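Glyoxalase/Bleomycin resistance protein (Bacillus cereus ATCC 14579, PDB 1XQA) is of unknown function but binds magnesium and probably resembles the metal-dependent enzymes and resistance proteins of the glyoxalase/bleomycin resistance/dioxygenase superfamily. Local coordinates at residues H63-I77 against F99-C113. Sequence-based numbering, arbitrary orientation.
Sequences HVGFPQESEEQVDKI and FYVEAPGGFTIEVMC. With MG (magnesium ion), chain C.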
ATOM      1  N   HIS A  63     -18.566   9.612   7.304  1.00 21.24           N
ATOM      2  CA  HIS A  63     -17.177   9.427   6.873  1.00 20.99           C
ATOM      3  C   HIS A  63     -16.300   8.802   7.950  1.00 21.43           C
ATOM      4  O   HIS A  63     -16.648   8.805   9.139  1.00 21.63           O
ATOM      5  CB  HIS A  63     -16.542  10.723   6.311  1.00 20.85           C
ATOM      6  CG  HIS A  63     -16.672  11.923   7.204  1.00 20.38           C
ATOM      7  ND1 HIS A  63     -17.695  12.833   7.072  1.00 21.00           N
ATOM      8  CD2 HIS A  63     -15.886  12.383   8.206  1.00 21.42           C
ATOM      9  CE1 HIS A  63     -17.546  13.797   7.965  1.00 22.91           C
ATOM     10  NE2 HIS A  63     -16.455  13.547   8.666  1.00 21.13           N
ATOM     11  N   VAL A  64     -15.176   8.258   7.501  1.00 21.22           N
ATOM     12  CA  VAL A  64     -14.143   7.701   8.364  1.00 21.55           C
ATOM     13  C   VAL A  64     -12.907   8.584   8.292  1.00 21.30           C
ATOM     14  O   VAL A  64     -12.423   8.881   7.193  1.00 21.28           O
ATOM     15  CB  VAL A  64     -13.769   6.266   7.910  1.00 21.79           C
ATOM     16  CG1 VAL A  64     -12.764   5.655   8.873  1.00 22.41           C
ATOM     17  CG2 VAL A  64     -15.017   5.399   7.853  1.00 23.22           C
ATOM     18  N   GLY A  65     -12.378   8.983   9.448  1.00 21.24           N
ATOM     19  CA  GLY A  65     -11.294   9.961   9.477  1.00 21.13           C
ATOM     20  C   GLY A  65      -9.926   9.414   9.864  1.00 21.71           C
ATOM     21  O   GLY A  65      -9.801   8.647  10.828  1.00 20.73           O
ATOM     22  N   PHE A  66      -8.915   9.839   9.106  1.00 21.63           N
ATOM     23  CA  PHE A  66      -7.515   9.441   9.294  1.00 23.39           C
ATOM     24  C   PHE A  66      -6.664  10.670   9.585  1.00 24.01           C
ATOM     25  O   PHE A  66      -6.153  11.302   8.650  1.00 25.18           O
ATOM     26  CB  PHE A  66      -6.969   8.787   8.017  1.00 23.16           C
ATOM     27  CG  PHE A  66      -7.552   7.448   7.731  1.00 22.23           C
ATOM     28  CD1 PHE A  66      -6.840   6.299   8.029  1.00 23.49           C
ATOM     29  CD2 PHE A  66      -8.803   7.337   7.152  1.00 23.36           C
ATOM     30  CE1 PHE A  66      -7.359   5.053   7.749  1.00 21.68           C
ATOM     31  CE2 PHE A  66      -9.349   6.097   6.880  1.00 21.33           C
ATOM     32  CZ  PHE A  66      -8.609   4.944   7.180  1.00 23.54           C
ATOM     33  N   PRO A  67      -6.506  11.026  10.872  1.00 25.04           N
ATOM     34  CA  PRO A  67      -5.730  12.210  11.229  1.00 25.48           C
ATOM     35  C   PRO A  67      -4.257  12.066  10.883  1.00 25.90           C
ATOM     36  O   PRO A  67      -3.714  10.962  10.911  1.00 25.60           O
ATOM     37  CB  PRO A  67      -5.906  12.309  12.755  1.00 25.60           C
ATOM     38  CG  PRO A  67      -6.274  10.948  13.176  1.00 25.52           C
ATOM     39  CD  PRO A  67      -7.078  10.376  12.061  1.00 25.34           C
ATOM     40  N   GLN A  68      -3.621  13.190  10.570  1.00 26.25           N
ATOM     41  CA  GLN A  68      -2.218  13.195  10.175  1.00 27.82           C
ATOM     42  C   GLN A  68      -1.385  13.990  11.163  1.00 28.93           C
ATOM     43  O   GLN A  68      -1.913  14.816  11.903  1.00 29.30           O
ATOM     44  CB  GLN A  68      -2.048  13.782   8.767  1.00 27.62           C
ATOM     45  CG  GLN A  68      -2.836  13.041   7.695  1.00 27.35           C
ATOM     46  CD  GLN A  68      -2.433  11.586   7.572  1.00 27.88           C
ATOM     47  OE1 GLN A  68      -1.247  11.262   7.506  1.00 27.06           O
ATOM     48  NE2 GLN A  68      -3.418  10.702   7.540  1.00 24.33           N
ATOM     49  N   GLU A  69      -0.082  13.735  11.163  1.00 30.59           N
ATOM     50  CA  GLU A  69       0.823  14.358  12.120  1.00 32.03           C
ATOM     51  C   GLU A  69       1.098  15.818  11.787  1.00 31.74           C
ATOM     52  O   GLU A  69       1.508  16.589  12.659  1.00 32.62           O
ATOM     53  CB  GLU A  69       2.133  13.569  12.183  1.00 32.82           C
ATOM     54  CG  GLU A  69       2.865  13.674  13.510  1.00 37.04           C
ATOM     55  CD  GLU A  69       2.029  13.175  14.678  1.00 42.32           C
ATOM     56  OE1 GLU A  69       1.318  12.153  14.515  1.00 44.89           O
ATOM     57  OE2 GLU A  69       2.088  13.810  15.759  1.00 45.19           O
ATOM     58  N   SER A  70       0.878  16.196  10.528  1.00 31.45           N
ATOM     59  CA  SER A  70       1.154  17.556  10.060  1.00 30.69           C
ATOM     60  C   SER A  70       0.298  17.940   8.858  1.00 30.59           C
ATOM     61  O   SER A  70      -0.250  17.078   8.173  1.00 30.57           O
ATOM     62  CB  SER A  70       2.629  17.694   9.683  1.00 30.91           C
ATOM     63  OG  SER A  70       2.911  16.948   8.511  1.00 29.60           O
ATOM     64  N   GLU A  71       0.223  19.235   8.582  1.00 30.55           N
ATOM     65  CA  GLU A  71      -0.471  19.724   7.396  1.00 30.92           C
ATOM     66  C   GLU A  71       0.263  19.350   6.100  1.00 30.90           C
ATOM     67  O   GLU A  71      -0.367  19.146   5.061  1.00 31.51           O
ATOM     68  CB  GLU A  71      -0.696  21.233   7.500  1.00 30.92           C
ATOM     69  CG  GLU A  71      -1.616  21.616   8.672  1.00 31.73           C
ATOM     70  CD  GLU A  71      -2.152  23.042   8.589  1.00 31.74           C
ATOM     71  OE1 GLU A  71      -1.769  23.776   7.651  1.00 33.27           O
ATOM     72  OE2 GLU A  71      -2.962  23.419   9.463  1.00 31.98           O
ATOM     73  N   GLU A  72       1.588  19.230   6.168  1.00 30.92           N
ATOM     74  CA  GLU A  72       2.383  18.769   5.024  1.00 30.94           C
ATOM     75  C   GLU A  72       2.000  17.341   4.622  1.00 29.78           C
ATOM     76  O   GLU A  72       1.950  17.017   3.435  1.00 29.44           O
ATOM     77  CB  GLU A  72       3.881  18.870   5.338  1.00 30.92           C
ATOM     78  CG  GLU A  72       4.825  18.296   4.276  1.00 33.02           C
ATOM     79  CD  GLU A  72       6.230  18.909   4.338  1.00 34.15           C
ATOM     80  OE1 GLU A  72       6.385  20.017   4.913  1.00 40.53           O
ATOM     81  OE2 GLU A  72       7.185  18.296   3.795  1.00 38.12           O
ATOM     82  N   GLN A  73       1.712  16.501   5.612  1.00 28.50           N
ATOM     83  CA  GLN A  73       1.295  15.118   5.354  1.00 27.59           C
ATOM     84  C   GLN A  73      -0.096  15.034   4.726  1.00 25.99           C
ATOM     85  O   GLN A  73      -0.345  14.174   3.874  1.00 25.15           O
ATOM     86  CB  GLN A  73       1.390  14.268   6.625  1.00 28.17           C
ATOM     87  CG  GLN A  73       2.846  14.019   7.064  1.00 31.61           C
ATOM     88  CD  GLN A  73       3.717  13.439   5.942  1.00 36.27           C
ATOM     89  OE1 GLN A  73       4.726  14.039   5.551  1.00 39.97           O
ATOM     90  NE2 GLN A  73       3.316  12.280   5.405  1.00 36.71           N
ATOM     91  N   VAL A  74      -0.985  15.938   5.136  1.00 24.33           N
ATOM     92  CA  VAL A  74      -2.301  16.058   4.517  1.00 23.13           C
ATOM     93  C   VAL A  74      -2.136  16.412   3.043  1.00 22.85           C
ATOM     94  O   VAL A  74      -2.769  15.788   2.181  1.00 22.58           O
ATOM     95  CB  VAL A  74      -3.230  17.089   5.250  1.00 23.43           C
ATOM     96  CG1 VAL A  74      -4.586  17.230   4.529  1.00 21.93           C
ATOM     97  CG2 VAL A  74      -3.441  16.663   6.714  1.00 22.41           C
ATOM     98  N   ASP A  75      -1.290  17.403   2.766  1.00 22.47           N
ATOM     99  CA  ASP A  75      -1.010  17.848   1.402  1.00 22.90           C
ATOM    100  C   ASP A  75      -0.484  16.703   0.531  1.00 22.61           C
ATOM    101  O   ASP A  75      -0.872  16.576  -0.637  1.00 21.91           O
ATOM    102  CB  ASP A  75       0.011  19.001   1.404  1.00 23.01           C
ATOM    103  CG  ASP A  75      -0.603  20.340   1.773  1.00 23.68           C
ATOM    104  OD1 ASP A  75      -1.840  20.464   1.748  1.00 23.94           O
ATOM    105  OD2 ASP A  75       0.169  21.291   2.079  1.00 24.92           O
ATOM    106  N   LYS A  76       0.416  15.899   1.103  1.00 22.72           N
ATOM    107  CA  LYS A  76       1.050  14.811   0.375  1.00 22.61           C
ATOM    108  C   LYS A  76       0.016  13.767  -0.072  1.00 21.81           C
ATOM    109  O   LYS A  76       0.005  13.394  -1.243  1.00 21.30           O
ATOM    110  CB  LYS A  76       2.167  14.181   1.212  1.00 23.25           C
ATOM    111  CG  LYS A  76       3.266  13.540   0.385  1.00 26.82           C
ATOM    112  CD  LYS A  76       4.607  13.530   1.140  1.00 31.48           C
ATOM    113  CE  LYS A  76       4.818  12.193   1.840  1.00 31.55           C
ATOM    114  NZ  LYS A  76       6.151  12.058   2.523  1.00 30.69           N
ATOM    115  N   ILE A  77      -0.846  13.318   0.846  1.00 21.17           N
ATOM    116  CA  ILE A  77      -1.887  12.334   0.498  1.00 21.33           C
ATOM    117  C   ILE A  77      -2.848  12.895  -0.562  1.00 20.70           C
ATOM    118  O   ILE A  77      -3.233  12.201  -1.518  1.00 20.06           O
ATOM    119  CB  ILE A  77      -2.686  11.841   1.741  1.00 20.94           C
ATOM    120  CG1 ILE A  77      -1.760  11.156   2.758  1.00 22.47           C
ATOM    121  CG2 ILE A  77      -3.783  10.834   1.318  1.00 21.76           C
ATOM    122  CD1 ILE A  77      -2.445  10.871   4.113  1.00 22.36           C
ATOM    123  N   PHE A  99      -9.506  17.425   3.969  1.00 22.12           N
ATOM    124  CA  PHE A  99     -10.189  17.165   2.713  1.00 21.33           C
ATOM    125  C   PHE A  99     -10.878  15.817   2.783  1.00 21.23           C
ATOM    126  O   PHE A  99     -10.631  15.026   3.702  1.00 21.52           O
ATOM    127  CB  PHE A  99      -9.242  17.232   1.517  1.00 21.08           C
ATOM    128  CG  PHE A  99      -8.280  16.069   1.416  1.00 19.59           C
ATOM    129  CD1 PHE A  99      -8.609  14.940   0.672  1.00 20.87           C
ATOM    130  CD2 PHE A  99      -7.037  16.127   2.038  1.00 21.14           C
ATOM    131  CE1 PHE A  99      -7.730  13.878   0.560  1.00 20.43           C
ATOM    132  CE2 PHE A  99      -6.138  15.064   1.929  1.00 20.91           C
ATOM    133  CZ  PHE A  99      -6.483  13.947   1.193  1.00 21.12           C
ATOM    134  N   TYR A 100     -11.743  15.576   1.811  1.00 20.97           N
ATOM    135  CA  TYR A 100     -12.463  14.324   1.738  1.00 20.90           C
ATOM    136  C   TYR A 100     -12.176  13.636   0.403  1.00 20.97           C
ATOM    137  O   TYR A 100     -11.860  14.295  -0.596  1.00 21.32           O
ATOM    138  CB  TYR A 100     -13.962  14.545   1.908  1.00 21.15           C
ATOM    139  CG  TYR A 100     -14.308  15.246   3.196  1.00 21.31           C
ATOM    140  CD1 TYR A 100     -14.593  14.524   4.342  1.00 21.14           C
ATOM    141  CD2 TYR A 100     -14.282  16.643   3.279  1.00 21.57           C
ATOM    142  CE1 TYR A 100     -14.891  15.164   5.537  1.00 21.66           C
ATOM    143  CE2 TYR A 100     -14.566  17.300   4.470  1.00 22.73           C
ATOM    144  CZ  TYR A 100     -14.866  16.553   5.594  1.00 23.26           C
ATOM    145  OH  TYR A 100     -15.163  17.195   6.779  1.00 24.52           O
ATOM    146  N   VAL A 101     -12.333  12.318   0.389  1.00 20.09           N
ATOM    147  CA  VAL A 101     -12.206  11.545  -0.831  1.00 19.66           C
ATOM    148  C   VAL A 101     -13.225  10.409  -0.824  1.00 20.45           C
ATOM    149  O   VAL A 101     -13.422   9.753   0.197  1.00 20.63           O
ATOM    150  CB  VAL A 101     -10.758  11.013  -1.033  1.00 19.66           C
ATOM    151  CG1 VAL A 101     -10.316  10.108   0.124  1.00 18.30           C
ATOM    152  CG2 VAL A 101     -10.593  10.305  -2.419  1.00 19.28           C
ATOM    153  N   GLU A 102     -13.877  10.198  -1.961  1.00 21.17           N
ATOM    154  CA  GLU A 102     -14.805   9.084  -2.125  1.00 22.08           C
ATOM    155  C   GLU A 102     -13.980   7.866  -2.434  1.00 22.39           C
ATOM    156  O   GLU A 102     -13.329   7.814  -3.489  1.00 22.81           O
ATOM    157  CB  GLU A 102     -15.749   9.341  -3.283  1.00 22.99           C
ATOM    158  CG  GLU A 102     -16.342  10.704  -3.284  1.00 28.37           C
ATOM    159  CD  GLU A 102     -17.665  10.726  -2.622  1.00 35.20           C
ATOM    160  OE1 GLU A 102     -18.654  11.032  -3.332  1.00 37.59           O
ATOM    161  OE2 GLU A 102     -17.712  10.417  -1.409  1.00 38.50           O
ATOM    162  N   ALA A 103     -14.014   6.888  -1.528  1.00 21.67           N
ATOM    163  CA  ALA A 103     -13.110   5.737  -1.580  1.00 20.95           C
ATOM    164  C   ALA A 103     -13.705   4.576  -2.360  1.00 20.52           C
ATOM    165  O   ALA A 103     -14.941   4.408  -2.385  1.00 20.30           O
ATOM    166  CB  ALA A 103     -12.766   5.281  -0.175  1.00 19.82           C
ATOM    167  N   PRO A 104     -12.834   3.766  -3.003  1.00 20.69           N
ATOM    168  CA  PRO A 104     -13.264   2.492  -3.574  1.00 20.62           C
ATOM    169  C   PRO A 104     -14.060   1.685  -2.551  1.00 21.43           C
ATOM    170  O   PRO A 104     -13.687   1.630  -1.365  1.00 21.94           O
ATOM    171  CB  PRO A 104     -11.942   1.799  -3.908  1.00 20.77           C
ATOM    172  CG  PRO A 104     -11.025   2.940  -4.280  1.00 19.81           C
ATOM    173  CD  PRO A 104     -11.399   4.016  -3.261  1.00 20.62           C
ATOM    174  N   GLY A 105     -15.152   1.086  -3.007  1.00 21.41           N
ATOM    175  CA  GLY A 105     -16.061   0.367  -2.118  1.00 22.01           C
ATOM    176  C   GLY A 105     -17.259   1.183  -1.655  1.00 22.38           C
ATOM    177  O   GLY A 105     -18.202   0.630  -1.087  1.00 23.33           O
ATOM    178  N   GLY A 106     -17.240   2.496  -1.887  1.00 21.99           N
ATOM    179  CA  GLY A 106     -18.452   3.308  -1.714  1.00 22.84           C
ATOM    180  C   GLY A 106     -18.682   3.998  -0.378  1.00 23.27           C
ATOM    181  O   GLY A 106     -19.827   4.074   0.092  1.00 24.54           O
ATOM    182  N   PHE A 107     -17.609   4.510   0.221  1.00 23.01           N
ATOM    183  CA  PHE A 107     -17.695   5.325   1.435  1.00 22.63           C
ATOM    184  C   PHE A 107     -16.698   6.475   1.351  1.00 22.45           C
ATOM    185  O   PHE A 107     -15.740   6.422   0.570  1.00 22.83           O
ATOM    186  CB  PHE A 107     -17.429   4.476   2.687  1.00 22.62           C
ATOM    187  CG  PHE A 107     -16.045   3.923   2.750  1.00 23.42           C
ATOM    188  CD1 PHE A 107     -15.070   4.537   3.533  1.00 23.09           C
ATOM    189  CD2 PHE A 107     -15.695   2.797   2.003  1.00 23.70           C
ATOM    190  CE1 PHE A 107     -13.776   4.033   3.578  1.00 24.81           C
ATOM    191  CE2 PHE A 107     -14.410   2.291   2.040  1.00 24.50           C
ATOM    192  CZ  PHE A 107     -13.438   2.917   2.836  1.00 22.19           C
ATOM    193  N   THR A 108     -16.921   7.505   2.160  1.00 20.82           N
ATOM    194  CA  THR A 108     -16.102   8.712   2.145  1.00 20.83           C
ATOM    195  C   THR A 108     -15.087   8.642   3.270  1.00 19.53           C
ATOM    196  O   THR A 108     -15.422   8.225   4.390  1.00 19.37           O
ATOM    197  CB  THR A 108     -16.994   9.946   2.325  1.00 21.30           C
ATOM    198  OG1 THR A 108     -17.922   9.979   1.233  1.00 23.07           O
ATOM    199  CG2 THR A 108     -16.173  11.250   2.360  1.00 20.84           C
ATOM    200  N   ILE A 109     -13.856   9.066   2.968  1.00 19.33           N
ATOM    201  CA  ILE A 109     -12.797   9.148   3.937  1.00 19.34           C
ATOM    202  C   ILE A 109     -12.430  10.618   4.142  1.00 19.18           C
ATOM    203  O   ILE A 109     -12.393  11.409   3.198  1.00 19.85           O
ATOM    204  CB  ILE A 109     -11.545   8.361   3.453  1.00 19.36           C
ATOM    205  CG1 ILE A 109     -11.774   6.853   3.636  1.00 19.03           C
ATOM    206  CG2 ILE A 109     -10.284   8.822   4.197  1.00 19.76           C
ATOM    207  CD1 ILE A 109     -10.687   5.966   3.012  1.00 18.86           C
ATOM    208  N   GLU A 110     -12.192  10.977   5.389  1.00 19.79           N
ATOM    209  CA  GLU A 110     -11.684  12.300   5.728  1.00 20.16           C
ATOM    210  C   GLU A 110     -10.194  12.230   6.076  1.00 20.90           C
ATOM    211  O   GLU A 110      -9.750  11.329   6.793  1.00 20.71           O
ATOM    212  CB  GLU A 110     -12.477  12.806   6.936  1.00 20.74           C
ATOM    213  CG  GLU A 110     -11.996  14.096   7.528  1.00 22.59           C
ATOM    214  CD  GLU A 110     -12.536  14.297   8.935  1.00 28.15           C
ATOM    215  OE1 GLU A 110     -12.899  13.292   9.578  1.00 30.52           O
ATOM    216  OE2 GLU A 110     -12.580  15.449   9.399  1.00 27.82           O
ATOM    217  N   VAL A 111      -9.425  13.216   5.606  1.00 20.44           N
ATOM    218  CA  VAL A 111      -8.005  13.271   5.898  1.00 20.82           C
ATOM    219  C   VAL A 111      -7.768  14.653   6.476  1.00 21.39           C
ATOM    220  O   VAL A 111      -8.161  15.632   5.870  1.00 21.10           O
ATOM    221  CB  VAL A 111      -7.142  13.051   4.620  1.00 20.64           C
ATOM    222  CG1 VAL A 111      -5.638  13.099   4.953  1.00 21.45           C
ATOM    223  CG2 VAL A 111      -7.530  11.729   3.909  1.00 20.51           C
HETATM  224  N   MSE A 112      -7.174  14.726   7.663  1.00 22.79           N
HETATM  225  CA  MSE A 112      -7.056  16.012   8.352  1.00 24.65           C
HETATM  226  C   MSE A 112      -5.884  16.105   9.309  1.00 25.01           C
HETATM  227  O   MSE A 112      -5.306  15.092   9.704  1.00 24.40           O
HETATM  228  CB  MSE A 112      -8.362  16.331   9.107  1.00 25.65           C
HETATM  229  CG  MSE A 112      -8.588  15.505  10.361  1.00 26.45           C
HETATM  230 SE   MSE A 112      -8.969  13.621  10.043  1.00 35.26          SE
HETATM  231  CE  MSE A 112      -9.804  13.233  11.776  1.00 29.06           C
ATOM    232  N   CYS A 113      -5.541  17.342   9.650  1.00 27.03           N
ATOM    233  CA  CYS A 113      -4.623  17.646  10.742  1.00 28.01           C
ATOM    234  C   CYS A 113      -5.170  18.830  11.539  1.00 28.33           C
ATOM    235  O   CYS A 113      -5.594  19.835  10.965  1.00 28.62           O
ATOM    236  CB  CYS A 113      -3.233  17.970  10.198  1.00 27.67           C
ATOM    237  SG  CYS A 113      -2.054  18.376  11.491  1.00 30.28           S
ATOM    238  OXT CYS A 113      -5.211  18.823  12.774  1.00 28.65           O
TER
HETATM  239 MG    MG C 402     -15.376  14.517  10.342  1.00 33.60          MG
HETATM  240  O   HOH W   1      -4.160  22.142  11.378  1.00 50.08           O
HETATM  241  O   HOH W   2     -15.348  16.187   9.049  1.00 35.93           O
HETATM  242  O   HOH W   3     -17.441  15.234  11.468  1.00 49.25           O
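The βαβββ module of the vicinal oxygen chelate fold is joined along its edge here: strand 64-67 pairs in parallel with strand 107-112, and the crossover helix that begins at Glu71 packs on the same sheet. The axes of these two strand segments diverge by only 24°, and the backbone bonds alternate in parallel fashion: Val64 N to Thr108 O, Glu110 N to Val64 O (2.8 Å), Phe66 N to Glu110 O. Gln68 N also donates to Met112 O (2.7 Å).

One face of the sheet carries the metal site. With CG between backbone N and carbonyl carbon (chi1 52°), the His63 ring lies beside Glu110, and NE2 binds magnesium at 2.2 Å. Tyr100 presents its edge to the imidazole face, a T-shaped pair with Tyr100 CE1 3.8 Å above the His63 ring plane, over its centre; Glu110 OE1 lies at the ring edge. Glu110 belongs to the magnesium site, yet OE1 stands 2.9 Å from the metal, longer than a usual magnesium-oxygen bond; OE2 accepts a weak bond from a magnesium-bound water that also contacts Tyr100 OH.

On the other face, Ile109 CG2 packs against Phe66 CD2 at 3.6 Å. Val74 forks over the sheet: CG1, anti to backbone N, reaches the edge of the Phe99 ring in its plane (3.7 Å to CD2), while CG2 rests on the backbone C of Met112 and on Cys113 CB. Ile77 CD1 meets Val111 CG1.

The Val74/Ile77 face is thus apolar, whereas the metal face mixes the His63/Glu110 cluster with a Pro67/Met112 contact; two waters join His63 NE2 on magnesium, consistent with a carboxylate acting partly through water.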